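PDB 5UX5: BIFUNCTIONAL PROTEIN Proline utilization A (PutA) from Corynebacterium freiburgense, which catalyses both steps of proline oxidation to glutamate, pairing an FAD-dependent proline dehydrogenase with an NAD-dependent aldehyde dehydrogenase in one chain. Local coordinates for residues E234-L239 against L268-Q273; I295-G300 against L331-Y336; K307-L312 against S458-T463; A318-K323 against W452-D457. All blocks are in the same frame, centred on the assembly; numbering follows the deposited sequence.

Contact 1 (E234-L239 against L268-Q273)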
# COMPACT_ATOMS: atom_id res chain seq x y z
N GLU A 234 10.88 -1.90 -17.10
CA GLU A 234 10.38 -3.03 -16.34
C GLU A 234 8.90 -2.87 -16.00
O GLU A 234 8.07 -3.69 -16.41
CB GLU A 234 11.23 -3.22 -15.08
N GLU A 235 8.52 -1.80 -15.30
CA GLU A 235 7.18 -1.60 -14.77
C GLU A 235 6.37 -0.62 -15.60
O GLU A 235 6.92 0.29 -16.22
CB GLU A 235 7.29 -1.07 -13.34
CG GLU A 235 8.27 -1.84 -12.48
CD GLU A 235 8.44 -1.19 -11.12
OE1 GLU A 235 9.53 -0.63 -10.86
OE2 GLU A 235 7.46 -1.22 -10.34
N TYR A 236 5.04 -0.76 -15.55
CA TYR A 236 4.15 0.13 -16.29
C TYR A 236 4.38 1.61 -15.95
O TYR A 236 4.20 2.49 -16.81
CB TYR A 236 2.69 -0.28 -16.02
CG TYR A 236 1.69 0.33 -16.97
CD1 TYR A 236 1.71 0.04 -18.34
CD2 TYR A 236 0.72 1.19 -16.50
CE1 TYR A 236 0.78 0.61 -19.21
CE2 TYR A 236 -0.21 1.76 -17.36
CZ TYR A 236 -0.18 1.46 -18.70
OH TYR A 236 -1.10 2.05 -19.51
N LYS A 237 4.76 1.92 -14.71
CA LYS A 237 5.01 3.31 -14.29
C LYS A 237 6.23 3.91 -15.00
O LYS A 237 6.40 5.14 -15.02
CB LYS A 237 5.15 3.36 -12.76
CG LYS A 237 6.45 2.70 -12.22
CD LYS A 237 6.63 2.83 -10.68
CE LYS A 237 8.08 3.18 -10.29
NZ LYS A 237 8.98 1.99 -10.22
N ASP A 238 7.11 3.06 -15.52
CA ASP A 238 8.26 3.52 -16.29
C ASP A 238 7.90 4.02 -17.68
O ASP A 238 8.74 4.67 -18.32
CB ASP A 238 9.27 2.37 -16.44
CG ASP A 238 9.79 1.87 -15.11
OD1 ASP A 238 9.60 2.63 -14.11
OD2 ASP A 238 10.37 0.74 -15.07
N LEU A 239 6.68 3.76 -18.14
CA LEU A 239 6.40 3.80 -19.57
C LEU A 239 6.48 5.21 -20.13
O LEU A 239 7.24 5.47 -21.08
CB LEU A 239 5.04 3.19 -19.86
CG LEU A 239 4.79 3.26 -21.36
CD1 LEU A 239 5.73 2.33 -22.13
CD2 LEU A 239 3.35 2.99 -21.63
N LEU A 268 2.08 -5.13 -23.21
CA LEU A 268 1.24 -3.98 -22.95
C LEU A 268 0.47 -3.62 -24.21
O LEU A 268 1.08 -3.23 -25.21
CB LEU A 268 2.07 -2.81 -22.49
CG LEU A 268 2.88 -3.07 -21.23
CD1 LEU A 268 3.53 -1.77 -20.87
CD2 LEU A 268 1.96 -3.54 -20.10
N PRO A 269 -0.84 -3.76 -24.22
CA PRO A 269 -1.59 -3.38 -25.42
C PRO A 269 -1.29 -1.95 -25.86
O PRO A 269 -1.17 -1.68 -27.05
CB PRO A 269 -3.05 -3.58 -25.01
CG PRO A 269 -3.03 -3.63 -23.53
CD PRO A 269 -1.73 -4.26 -23.16
N ASP A 270 -1.14 -1.01 -24.93
CA ASP A 270 -0.92 0.37 -25.32
C ASP A 270 0.52 0.62 -25.78
O ASP A 270 0.86 1.77 -26.12
CB ASP A 270 -1.33 1.31 -24.18
CG ASP A 270 -0.80 0.86 -22.82
OD1 ASP A 270 -0.66 -0.35 -22.58
OD2 ASP A 270 -0.51 1.75 -21.98
N SER A 271 1.38 -0.39 -25.82
CA SER A 271 2.69 -0.22 -26.43
C SER A 271 2.60 -0.19 -27.95
O SER A 271 3.53 0.30 -28.60
CB SER A 271 3.68 -1.30 -25.97
OG SER A 271 3.44 -2.53 -26.62
N PHE A 272 1.51 -0.68 -28.53
CA PHE A 272 1.32 -0.46 -29.95
C PHE A 272 1.11 1.02 -30.23
O PHE A 272 1.59 1.54 -31.25
CB PHE A 272 0.14 -1.31 -30.48
CG PHE A 272 -0.16 -1.06 -31.93
CD1 PHE A 272 0.81 -1.27 -32.90
CD2 PHE A 272 -1.41 -0.59 -32.32
CE1 PHE A 272 0.54 -1.03 -34.24
CE2 PHE A 272 -1.68 -0.35 -33.65
CZ PHE A 272 -0.70 -0.56 -34.61
N GLN A 273 0.39 1.73 -29.36
CA GLN A 273 0.28 3.17 -29.54
C GLN A 273 1.62 3.85 -29.30
O GLN A 273 1.97 4.79 -30.01
CB GLN A 273 -0.81 3.72 -28.63
CG GLN A 273 -2.15 3.17 -28.98
CD GLN A 273 -3.21 3.43 -27.94
OE1 GLN A 273 -2.91 3.70 -26.77
NE2 GLN A 273 -4.47 3.41 -28.37
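Tyr-236 and Asp-270 reach for each other from opposite directions and meet in a hydrogen bond of 2.6 Å from Tyr-236 OH to Asp-270 OD2. The phenol comes in on the syn side of the carboxylate oxygen, 34° out of the carboxylate plane, with ring and carboxylate turned 49° apart. With CG anti to the backbone N (chi1 -166°), the Tyr-236 ring is carried to the other loop although its CB does not point there. Next to this polar end lies the apolar part of the contact: Leu-268 puts a methyl at the ring edge, CD1 lying 3.6 Å from Tyr-236 CD1. Packing is slacker at Leu-239, whose CD2 only grazes Asp-270 OD2 at 4.1 Å. On the solvent side, exposed Lys-237 makes no contact with segment 268-273 and instead forms a salt bridge within its own loop, NZ to Glu-235 OE1 at 2.8 Å. The two loops follow neighbouring parallel strands, 228-232 and 260-265, of the proline dehydrogenase barrel, each leading into its helix. Tyr-236 OH is also hydrogen-bonded to Ser-458 OG, so a buried carboxylate, a phenol and a serine hydroxyl form a polar chain, and the buried charge of Asp-270 is probably eased by the phenol.

Contact 2 (I295-G300 against L331-Y336). With FAD (flavin-adenine dinucleotide), chain E.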
# COMPACT_ATOMS: atom_id res chain seq x y z
N ILE A 295 14.22 0.51 -31.48
CA ILE A 295 13.31 -0.05 -30.50
C ILE A 295 13.68 -1.51 -30.30
O ILE A 295 13.85 -2.26 -31.26
CB ILE A 295 11.86 0.15 -30.95
CG1 ILE A 295 11.58 1.65 -30.84
CG2 ILE A 295 10.89 -0.67 -30.10
CD1 ILE A 295 10.38 2.15 -31.49
N ARG A 296 13.91 -1.88 -29.05
CA ARG A 296 14.05 -3.29 -28.70
C ARG A 296 12.66 -3.81 -28.34
O ARG A 296 12.04 -3.34 -27.38
CB ARG A 296 15.02 -3.49 -27.52
CG ARG A 296 15.23 -4.97 -27.22
CD ARG A 296 15.76 -5.25 -25.82
NE ARG A 296 17.08 -4.67 -25.62
CZ ARG A 296 17.57 -4.41 -24.42
NH1 ARG A 296 16.82 -4.68 -23.36
NH2 ARG A 296 18.77 -3.88 -24.28
N LEU A 297 12.17 -4.75 -29.13
CA LEU A 297 10.88 -5.38 -28.88
C LEU A 297 11.07 -6.56 -27.95
O LEU A 297 11.78 -7.51 -28.30
CB LEU A 297 10.27 -5.86 -30.18
CG LEU A 297 9.47 -4.84 -30.95
CD1 LEU A 297 8.58 -5.59 -31.91
CD2 LEU A 297 8.70 -4.03 -29.97
N VAL A 298 10.43 -6.51 -26.77
CA VAL A 298 10.41 -7.63 -25.83
C VAL A 298 8.96 -7.99 -25.56
O VAL A 298 8.04 -7.21 -25.85
CB VAL A 298 11.15 -7.31 -24.50
CG1 VAL A 298 12.56 -6.74 -24.75
CG2 VAL A 298 10.32 -6.37 -23.65
N LYS A 299 8.74 -9.19 -25.05
CA LYS A 299 7.35 -9.52 -24.71
C LYS A 299 6.97 -8.95 -23.34
O LYS A 299 5.86 -8.43 -23.18
CB LYS A 299 7.09 -11.03 -24.82
CG LYS A 299 6.89 -11.46 -26.29
CD LYS A 299 6.87 -12.98 -26.53
CE LYS A 299 6.94 -13.28 -28.06
NZ LYS A 299 6.89 -14.74 -28.48
N GLY A 300 7.89 -8.99 -22.37
CA GLY A 300 7.68 -8.40 -21.06
C GLY A 300 8.03 -9.34 -19.92
O GLY A 300 7.61 -10.50 -19.95
N LEU A 331 3.73 -9.87 -32.92
CA LEU A 331 3.72 -9.91 -34.38
C LEU A 331 3.15 -8.63 -34.97
O LEU A 331 3.61 -8.19 -36.03
CB LEU A 331 2.93 -11.12 -34.87
CG LEU A 331 3.46 -12.51 -34.51
CD1 LEU A 331 2.38 -13.52 -34.75
CD2 LEU A 331 4.59 -12.87 -35.41
N ARG A 332 2.15 -8.02 -34.32
CA ARG A 332 1.61 -6.77 -34.87
C ARG A 332 2.65 -5.66 -34.84
O ARG A 332 2.80 -4.91 -35.81
CB ARG A 332 0.36 -6.33 -34.12
CG ARG A 332 -0.20 -4.99 -34.63
CD ARG A 332 -1.53 -4.60 -33.97
NE ARG A 332 -1.42 -4.59 -32.52
CZ ARG A 332 -2.37 -4.21 -31.66
NH1 ARG A 332 -3.55 -3.79 -32.09
NH2 ARG A 332 -2.15 -4.25 -30.36
N MET A 333 3.39 -5.53 -33.74
CA MET A 333 4.36 -4.45 -33.67
C MET A 333 5.51 -4.66 -34.65
O MET A 333 5.97 -3.71 -35.28
CB MET A 333 4.88 -4.29 -32.24
CG MET A 333 3.77 -3.93 -31.27
SD MET A 333 4.37 -3.11 -29.78
CE MET A 333 5.46 -4.35 -29.15
N MET A 334 5.96 -5.90 -34.78
CA MET A 334 6.96 -6.25 -35.78
C MET A 334 6.47 -5.88 -37.18
O MET A 334 7.16 -5.18 -37.94
CB MET A 334 7.23 -7.74 -35.66
CG MET A 334 8.25 -8.33 -36.52
SD MET A 334 8.14 -10.07 -36.09
CE MET A 334 6.57 -10.42 -36.80
N ASP A 335 5.26 -6.32 -37.51
CA ASP A 335 4.64 -6.07 -38.80
C ASP A 335 4.64 -4.59 -39.15
O ASP A 335 4.94 -4.20 -40.29
CB ASP A 335 3.20 -6.59 -38.71
CG ASP A 335 2.60 -6.92 -40.05
OD1 ASP A 335 2.71 -6.10 -40.99
OD2 ASP A 335 1.99 -8.01 -40.11
N TYR A 336 4.29 -3.74 -38.19
CA TYR A 336 4.11 -2.32 -38.45
C TYR A 336 5.44 -1.64 -38.74
O TYR A 336 5.52 -0.76 -39.61
CB TYR A 336 3.41 -1.69 -37.25
CG TYR A 336 3.22 -0.18 -37.26
CD1 TYR A 336 4.26 0.69 -36.96
CD2 TYR A 336 1.96 0.37 -37.50
CE1 TYR A 336 4.06 2.07 -36.96
CE2 TYR A 336 1.75 1.73 -37.49
CZ TYR A 336 2.80 2.59 -37.22
OH TYR A 336 2.57 3.95 -37.22
PA FAD E . 7.91 -16.95 -24.93
O1A FAD E . 7.63 -18.30 -24.18
O2A FAD E . 7.46 -16.80 -26.30
O5B FAD E . 7.33 -15.71 -24.36
C5B FAD E . 7.12 -15.60 -22.97
C4B FAD E . 6.45 -14.27 -22.68
O4B FAD E . 5.08 -14.33 -22.92
C3B FAD E . 6.59 -13.84 -21.25
O3B FAD E . 7.79 -13.24 -20.92
C2B FAD E . 5.44 -12.90 -21.10
O2B FAD E . 5.79 -11.61 -21.42
C1B FAD E . 4.40 -13.51 -22.00
N9A FAD E . 3.41 -14.29 -21.28
C8A FAD E . 3.54 -15.60 -20.85
N7A FAD E . 2.42 -15.97 -20.19
C5A FAD E . 1.49 -14.94 -20.17
C6A FAD E . 0.19 -14.79 -19.66
N6A FAD E . -0.52 -15.83 -18.93
N1A FAD E . -0.44 -13.62 -19.83
C2A FAD E . 0.18 -12.58 -20.48
N3A FAD E . 1.44 -12.70 -20.99
C4A FAD E . 2.12 -13.85 -20.86
N1 FAD E . 11.90 -7.84 -20.56
C2 FAD E . 11.46 -6.54 -20.13
O2 FAD E . 10.25 -6.43 -19.50
N3 FAD E . 12.30 -5.43 -20.31
C4 FAD E . 13.54 -5.54 -20.93
O4 FAD E . 14.35 -4.43 -21.11
C4X FAD E . 13.95 -6.86 -21.53
N5 FAD E . 15.09 -7.00 -22.31
C5X FAD E . 15.40 -8.24 -22.89
C6 FAD E . 16.56 -8.39 -23.68
C7 FAD E . 16.85 -9.64 -24.24
C7M FAD E . 18.07 -9.84 -25.08
C8 FAD E . 16.01 -10.71 -24.04
C8M FAD E . 16.32 -12.04 -24.65
C9 FAD E . 14.87 -10.56 -23.26
C9A FAD E . 14.57 -9.34 -22.70
N10 FAD E . 13.39 -9.22 -21.92
C10 FAD E . 13.06 -7.98 -21.32
C1' FAD E . 12.54 -10.41 -21.68
C2' FAD E . 11.33 -10.57 -22.56
O2' FAD E . 10.42 -9.57 -22.25
C3' FAD E . 10.77 -11.99 -22.31
O3' FAD E . 10.36 -12.06 -21.00
C4' FAD E . 11.70 -13.18 -22.56
O4' FAD E . 12.69 -12.92 -23.49
C5' FAD E . 10.95 -14.49 -22.89
O5' FAD E . 9.91 -14.40 -23.86
P FAD E . 9.96 -15.10 -25.32
O1P FAD E . 9.63 -14.20 -26.58
O2P FAD E . 11.39 -15.77 -25.21
O3P FAD E . 9.32 -16.57 -25.18
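Apolar packing alone joins strand to helix here, centred on Leu-297 and Met-333, and no hydrogen bond crosses between the two segments. The Met-333 methyl CE lies 3.4 Å from Leu-297 CD2, brought there by a chain that bends at its last torsion (chi3 -60°). The other leucine methyl, CD1, rests against the helix backbone, 3.9 Å from Met-334 N. The contact packs helix 323-337 against strand 293-298 of the proline dehydrogenase barrel, while the opposite side of the strand serves FAD. Val-298, on that side, packs CG1 3.5 Å from flavin C4X. Polar bonds to the cofactor come from the loop after the strand: Gly-300 N donates to FAD O2' at 2.6 Å, and Gly-300 O accepts from the ribose hydroxyl FAD O2B at 2.6 Å. Among the charged groups, Lys-299 extends its chain to the pyrophosphate, NZ lying 3.1 Å from FAD O2A, and Asp-327 forms a salt bridge with the same ammonium. Arg-296 NH1 makes a weak, bent bond to flavin N5 at 3.1 Å (124°), while its NE pairs with Glu-376. Cationic groups thus stand at both the redox ring and the pyrophosphate: the lysine would probably offset phosphate charge and the arginine may polarise N5.

Contact 3 (K307-L312 against S458-T463)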
# COMPACT_ATOMS: atom_id res chain seq x y z
N LYS A 307 0.51 -8.09 -11.98
CA LYS A 307 -0.80 -8.57 -11.54
C LYS A 307 -1.00 -8.27 -10.05
O LYS A 307 -2.10 -7.87 -9.64
CB LYS A 307 -0.93 -10.07 -11.81
CG LYS A 307 -0.85 -10.52 -13.29
CD LYS A 307 -1.50 -11.87 -13.54
CE LYS A 307 -1.32 -12.28 -15.01
NZ LYS A 307 -2.17 -13.40 -15.58
N VAL A 308 0.05 -8.42 -9.24
CA VAL A 308 -0.03 -8.03 -7.82
C VAL A 308 -0.39 -6.55 -7.70
O VAL A 308 -1.26 -6.18 -6.91
CB VAL A 308 1.27 -8.37 -7.07
CG1 VAL A 308 1.30 -7.59 -5.77
CG2 VAL A 308 1.41 -9.89 -6.80
N ASP A 309 0.33 -5.68 -8.42
CA ASP A 309 0.06 -4.24 -8.36
C ASP A 309 -1.41 -3.94 -8.65
O ASP A 309 -2.02 -3.07 -8.02
CB ASP A 309 0.98 -3.51 -9.36
CG ASP A 309 0.95 -2.00 -9.17
OD1 ASP A 309 0.89 -1.56 -8.02
OD2 ASP A 309 0.98 -1.23 -10.16
N ALA A 310 -1.99 -4.65 -9.63
CA ALA A 310 -3.39 -4.48 -9.98
C ALA A 310 -4.31 -4.99 -8.88
O ALA A 310 -5.21 -4.27 -8.42
CB ALA A 310 -3.69 -5.19 -11.31
N GLU A 311 -4.12 -6.24 -8.43
CA GLU A 311 -5.06 -6.79 -7.47
C GLU A 311 -5.08 -5.98 -6.17
O GLU A 311 -6.15 -5.76 -5.58
CB GLU A 311 -4.75 -8.27 -7.18
CG GLU A 311 -5.75 -8.91 -6.19
CD GLU A 311 -5.43 -10.35 -5.85
OE1 GLU A 311 -6.38 -11.15 -5.68
OE2 GLU A 311 -4.23 -10.68 -5.75
N LEU A 312 -3.92 -5.45 -5.74
CA LEU A 312 -3.87 -4.64 -4.53
C LEU A 312 -4.71 -3.37 -4.65
O LEU A 312 -5.33 -2.94 -3.68
CB LEU A 312 -2.43 -4.26 -4.19
CG LEU A 312 -1.55 -5.36 -3.58
CD1 LEU A 312 -0.12 -4.90 -3.36
CD2 LEU A 312 -2.15 -5.96 -2.27
N SER A 458 -5.02 1.13 -23.35
CA SER A 458 -4.42 0.73 -22.08
C SER A 458 -5.47 0.10 -21.14
O SER A 458 -6.50 0.70 -20.84
CB SER A 458 -3.76 1.93 -21.43
OG SER A 458 -3.61 1.74 -20.04
N ARG A 459 -5.15 -1.09 -20.62
CA ARG A 459 -6.05 -1.75 -19.68
C ARG A 459 -6.38 -0.88 -18.47
O ARG A 459 -7.45 -1.07 -17.86
CB ARG A 459 -5.43 -3.06 -19.21
CG ARG A 459 -5.06 -3.99 -20.32
CD ARG A 459 -6.05 -5.10 -20.34
NE ARG A 459 -5.69 -6.20 -19.46
CZ ARG A 459 -6.58 -6.90 -18.78
NH1 ARG A 459 -7.87 -6.60 -18.85
NH2 ARG A 459 -6.16 -7.91 -18.03
N ARG A 460 -5.52 0.08 -18.13
CA ARG A 460 -5.74 0.93 -16.98
C ARG A 460 -6.76 2.04 -17.25
O ARG A 460 -7.04 2.84 -16.36
CB ARG A 460 -4.40 1.55 -16.54
CG ARG A 460 -3.37 0.58 -16.00
CD ARG A 460 -3.80 0.00 -14.64
NE ARG A 460 -2.82 -0.93 -14.10
CZ ARG A 460 -1.74 -0.56 -13.42
NH1 ARG A 460 -1.53 0.73 -13.19
NH2 ARG A 460 -0.88 -1.48 -12.98
N LEU A 461 -7.32 2.11 -18.46
CA LEU A 461 -8.21 3.22 -18.78
C LEU A 461 -9.53 3.14 -18.05
O LEU A 461 -10.21 4.16 -17.93
CB LEU A 461 -8.48 3.29 -20.28
CG LEU A 461 -7.40 3.73 -21.28
CD1 LEU A 461 -7.95 3.58 -22.69
CD2 LEU A 461 -6.92 5.13 -21.04
N SER A 462 -9.92 1.96 -17.57
CA SER A 462 -11.08 1.81 -16.71
C SER A 462 -10.74 0.77 -15.67
O SER A 462 -9.64 0.22 -15.64
CB SER A 462 -12.34 1.40 -17.48
OG SER A 462 -12.19 0.07 -17.97
N THR A 463 -11.71 0.48 -14.80
CA THR A 463 -11.42 -0.32 -13.62
C THR A 463 -12.42 -1.45 -13.44
O THR A 463 -13.60 -1.31 -13.77
CB THR A 463 -11.44 0.59 -12.38
OG1 THR A 463 -12.47 1.58 -12.55
CG2 THR A 463 -10.11 1.30 -12.26
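Arg-460 folds back at its second torsion (chi2 -69°), which swings its guanidinium toward the helix although CB does not aim there, while Asp-309 holds CG anti to its backbone N (chi1 -169°) and presents OD2 to the loop. The two side chains cross at about a right angle, their carboxylate and guanidinium planes 62° apart. What results is a salt bridge with a weak hydrogen bond, Arg-460 NH2 to Asp-309 OD2 at 3.4 Å. The strongest partner of the guanidinium is Asp-473, in a salt bridge with NH1, and NE donates to the carbonyl of Tyr-316. Within the loop, Ser-458 OG accepts from Arg-460 N at 3.2 Å in an ST turn, which fixes the backbone from which the arginine departs. The contact joins helix 303-313 of the proline dehydrogenase part to the loop between helices 438-450 and 477-484. With two carboxylates as partners, the buried guanidinium very likely stays charged, and Asp-309 adds a secondary attraction to an anchor made mainly by Asp-473.

Contact 4 (A318-K323 against W452-D457). With FAD (flavin-adenine dinucleotide), chain E.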
# COMPACT_ATOMS: atom_id res chain seq x y z
N ALA A 318 -1.86 -4.22 -16.20
CA ALA A 318 -1.47 -3.52 -17.42
C ALA A 318 -1.23 -4.47 -18.61
O ALA A 318 -1.52 -4.06 -19.75
CB ALA A 318 -0.24 -2.65 -17.13
N PRO A 319 -0.68 -5.67 -18.44
CA PRO A 319 -0.48 -6.55 -19.59
C PRO A 319 -1.76 -7.25 -20.00
O PRO A 319 -2.79 -7.20 -19.33
CB PRO A 319 0.55 -7.58 -19.10
CG PRO A 319 1.09 -7.04 -17.86
CD PRO A 319 0.01 -6.20 -17.26
N TYR A 320 -1.69 -7.89 -21.16
CA TYR A 320 -2.80 -8.66 -21.67
C TYR A 320 -3.14 -9.76 -20.70
O TYR A 320 -2.29 -10.20 -19.93
CB TYR A 320 -2.43 -9.28 -23.02
CG TYR A 320 -2.37 -8.36 -24.20
CD1 TYR A 320 -3.53 -7.90 -24.79
CD2 TYR A 320 -1.15 -7.99 -24.77
CE1 TYR A 320 -3.49 -7.07 -25.91
CE2 TYR A 320 -1.10 -7.15 -25.89
CZ TYR A 320 -2.28 -6.70 -26.44
OH TYR A 320 -2.26 -5.88 -27.54
N ALA A 321 -4.38 -10.28 -20.81
CA ALA A 321 -4.84 -11.35 -19.93
C ALA A 321 -4.28 -12.71 -20.31
O ALA A 321 -4.14 -13.57 -19.44
CB ALA A 321 -6.36 -11.40 -19.92
N THR A 322 -3.96 -12.94 -21.58
CA THR A 322 -3.48 -14.23 -22.08
C THR A 322 -2.17 -14.06 -22.84
O THR A 322 -1.94 -13.03 -23.47
CB THR A 322 -4.47 -14.86 -23.03
OG1 THR A 322 -4.39 -14.15 -24.28
CG2 THR A 322 -5.85 -14.69 -22.53
N LYS A 323 -1.33 -15.10 -22.82
CA LYS A 323 -0.10 -15.09 -23.62
C LYS A 323 -0.38 -15.10 -25.13
O LYS A 323 0.45 -14.63 -25.92
CB LYS A 323 0.77 -16.29 -23.23
CG LYS A 323 1.59 -16.96 -24.36
CD LYS A 323 3.06 -17.09 -23.96
CE LYS A 323 3.81 -18.09 -24.81
NZ LYS A 323 4.10 -17.60 -26.19
N TRP A 452 -3.94 -8.29 -35.77
CA TRP A 452 -4.57 -6.98 -35.90
C TRP A 452 -5.80 -6.81 -35.02
O TRP A 452 -6.32 -5.69 -34.92
CB TRP A 452 -4.97 -6.72 -37.35
CG TRP A 452 -3.86 -6.95 -38.34
CD1 TRP A 452 -3.80 -7.93 -39.31
CD2 TRP A 452 -2.65 -6.20 -38.47
NE1 TRP A 452 -2.63 -7.82 -40.01
CE2 TRP A 452 -1.90 -6.77 -39.52
CE3 TRP A 452 -2.12 -5.09 -37.80
CZ2 TRP A 452 -0.66 -6.27 -39.91
CZ3 TRP A 452 -0.90 -4.61 -38.19
CH2 TRP A 452 -0.18 -5.19 -39.23
N LYS A 453 -6.27 -7.88 -34.40
CA LYS A 453 -7.53 -7.87 -33.67
C LYS A 453 -7.36 -7.66 -32.17
O LYS A 453 -8.32 -7.25 -31.51
CB LYS A 453 -8.26 -9.19 -33.96
CG LYS A 453 -8.31 -9.50 -35.48
CD LYS A 453 -9.06 -10.78 -35.84
CE LYS A 453 -9.72 -10.64 -37.18
NZ LYS A 453 -11.17 -11.03 -37.17
N VAL A 454 -6.17 -7.88 -31.63
CA VAL A 454 -5.92 -7.68 -30.20
C VAL A 454 -6.08 -6.21 -29.84
O VAL A 454 -5.98 -5.31 -30.68
CB VAL A 454 -4.52 -8.19 -29.83
CG1 VAL A 454 -4.49 -9.71 -29.94
CG2 VAL A 454 -3.47 -7.53 -30.71
N ALA A 455 -6.35 -5.96 -28.56
CA ALA A 455 -6.66 -4.59 -28.18
C ALA A 455 -5.43 -3.72 -28.31
O ALA A 455 -4.31 -4.19 -28.42
CB ALA A 455 -7.18 -4.53 -26.76
N GLU A 456 -5.67 -2.40 -28.29
CA GLU A 456 -4.57 -1.46 -28.27
C GLU A 456 -4.71 -0.37 -27.23
O GLU A 456 -3.73 0.32 -26.97
CB GLU A 456 -4.39 -0.80 -29.65
CG GLU A 456 -5.49 0.14 -30.12
CD GLU A 456 -5.14 0.78 -31.46
OE1 GLU A 456 -4.56 1.90 -31.47
OE2 GLU A 456 -5.40 0.13 -32.51
N ASP A 457 -5.89 -0.19 -26.63
CA ASP A 457 -6.02 0.75 -25.52
C ASP A 457 -5.29 0.23 -24.29
O ASP A 457 -4.97 -0.96 -24.19
CB ASP A 457 -7.48 0.99 -25.16
CG ASP A 457 -8.13 2.02 -26.04
OD1 ASP A 457 -7.38 2.71 -26.78
OD2 ASP A 457 -9.36 2.17 -25.96
PA FAD E . 7.91 -16.95 -24.93
O1A FAD E . 7.63 -18.30 -24.18
O2A FAD E . 7.46 -16.80 -26.30
O5B FAD E . 7.33 -15.71 -24.36
C5B FAD E . 7.12 -15.60 -22.97
C4B FAD E . 6.45 -14.27 -22.68
O4B FAD E . 5.08 -14.33 -22.92
C3B FAD E . 6.59 -13.84 -21.25
O3B FAD E . 7.79 -13.24 -20.92
C2B FAD E . 5.44 -12.90 -21.10
O2B FAD E . 5.79 -11.61 -21.42
C1B FAD E . 4.40 -13.51 -22.00
N9A FAD E . 3.41 -14.29 -21.28
C8A FAD E . 3.54 -15.60 -20.85
N7A FAD E . 2.42 -15.97 -20.19
C5A FAD E . 1.49 -14.94 -20.17
C6A FAD E . 0.19 -14.79 -19.66
N6A FAD E . -0.52 -15.83 -18.93
N1A FAD E . -0.44 -13.62 -19.83
C2A FAD E . 0.18 -12.58 -20.48
N3A FAD E . 1.44 -12.70 -20.99
C4A FAD E . 2.12 -13.85 -20.86
N1 FAD E . 11.90 -7.84 -20.56
C2 FAD E . 11.46 -6.54 -20.13
O2 FAD E . 10.25 -6.43 -19.50
N3 FAD E . 12.30 -5.43 -20.31
C4 FAD E . 13.54 -5.54 -20.93
O4 FAD E . 14.35 -4.43 -21.11
C4X FAD E . 13.95 -6.86 -21.53
N5 FAD E . 15.09 -7.00 -22.31
C5X FAD E . 15.40 -8.24 -22.89
C6 FAD E . 16.56 -8.39 -23.68
C7 FAD E . 16.85 -9.64 -24.24
C7M FAD E . 18.07 -9.84 -25.08
C8 FAD E . 16.01 -10.71 -24.04
C8M FAD E . 16.32 -12.04 -24.65
C9 FAD E . 14.87 -10.56 -23.26
C9A FAD E . 14.57 -9.34 -22.70
N10 FAD E . 13.39 -9.22 -21.92
C10 FAD E . 13.06 -7.98 -21.32
C1' FAD E . 12.54 -10.41 -21.68
C2' FAD E . 11.33 -10.57 -22.56
O2' FAD E . 10.42 -9.57 -22.25
C3' FAD E . 10.77 -11.99 -22.31
O3' FAD E . 10.36 -12.06 -21.00
C4' FAD E . 11.70 -13.18 -22.56
O4' FAD E . 12.69 -12.92 -23.49
C5' FAD E . 10.95 -14.49 -22.89
O5' FAD E . 9.91 -14.40 -23.86
P FAD E . 9.96 -15.10 -25.32
O1P FAD E . 9.63 -14.20 -26.58
O2P FAD E . 11.39 -15.77 -25.21
O3P FAD E . 9.32 -16.57 -25.18
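The edge of the Tyr-320 ring, near the ring plane, is where Ala-455 O lies, and Val-454 CB approaches obliquely, 4.2 Å from Tyr-320 CE1. The phenol donates to that carbonyl, Tyr-320 OH to Ala-455 O at 2.8 Å, with a C=O...donor angle of 151° and the donor tilted 22° from the carbonyl plane. Val-454 sets its CG2 methyl 3.8 Å from Tyr-320 OH, its side chain crossing that of the tyrosine at about a right angle. Placing CG anti to the carbonyl carbon (chi1 -74°) carries the ring of Tyr-320 straight to the other loop. Ala-455 O takes a second donor, Arg-332 NH2 of helix 323-337, which also touches the tyrosine, so one carbonyl gathers a phenol and a guanidinium. Both segments are loops: 318-323 leads from helix 303-313 into helix 323-337 of the proline dehydrogenase barrel, with Thr-322 as N-cap of the latter helix, and 452-457 belongs to the connection that follows helix 438-450. Residues 320-323 also line the adenine end of the FAD site. Lys-323 lays its CB 3.4 Å from FAD C5A, and the backbone carbonyl of Tyr-320 comes to 3.5 Å from FAD C2A. Further along, the bent chain of Lys-323 brings NZ to FAD O2A in a weak bond of 3.5 Å, and a salt bridge to Asp-327 engages the same nitrogen.

Overall arrangement
Contacts 1, 2 and 4 form one continuous region near FAD, with contact 3 adjoining it on the side away from contact 2. Contact 2 holds residues around the flavin and pyrophosphate and contact 4 those at the adenine; their centres are 13 Å apart, and the two touch through Arg-332 and residues 454-455. The Leu-268 side chain of contact 1 is about 8 Å from FAD. Contact 1 touches each of the others: Ser-271 OG lies 3.3 Å from Met-333 SD, Tyr-236 CE2 3.6 Å from Arg-460 CG, and Pro-269 CA 3.3 Å from Tyr-320 OH. Contacts 3 and 4 meet through Arg-459 NE and Pro-319 O, 3.1 Å apart. The side chain of Arg-460 is about 13 Å from FAD.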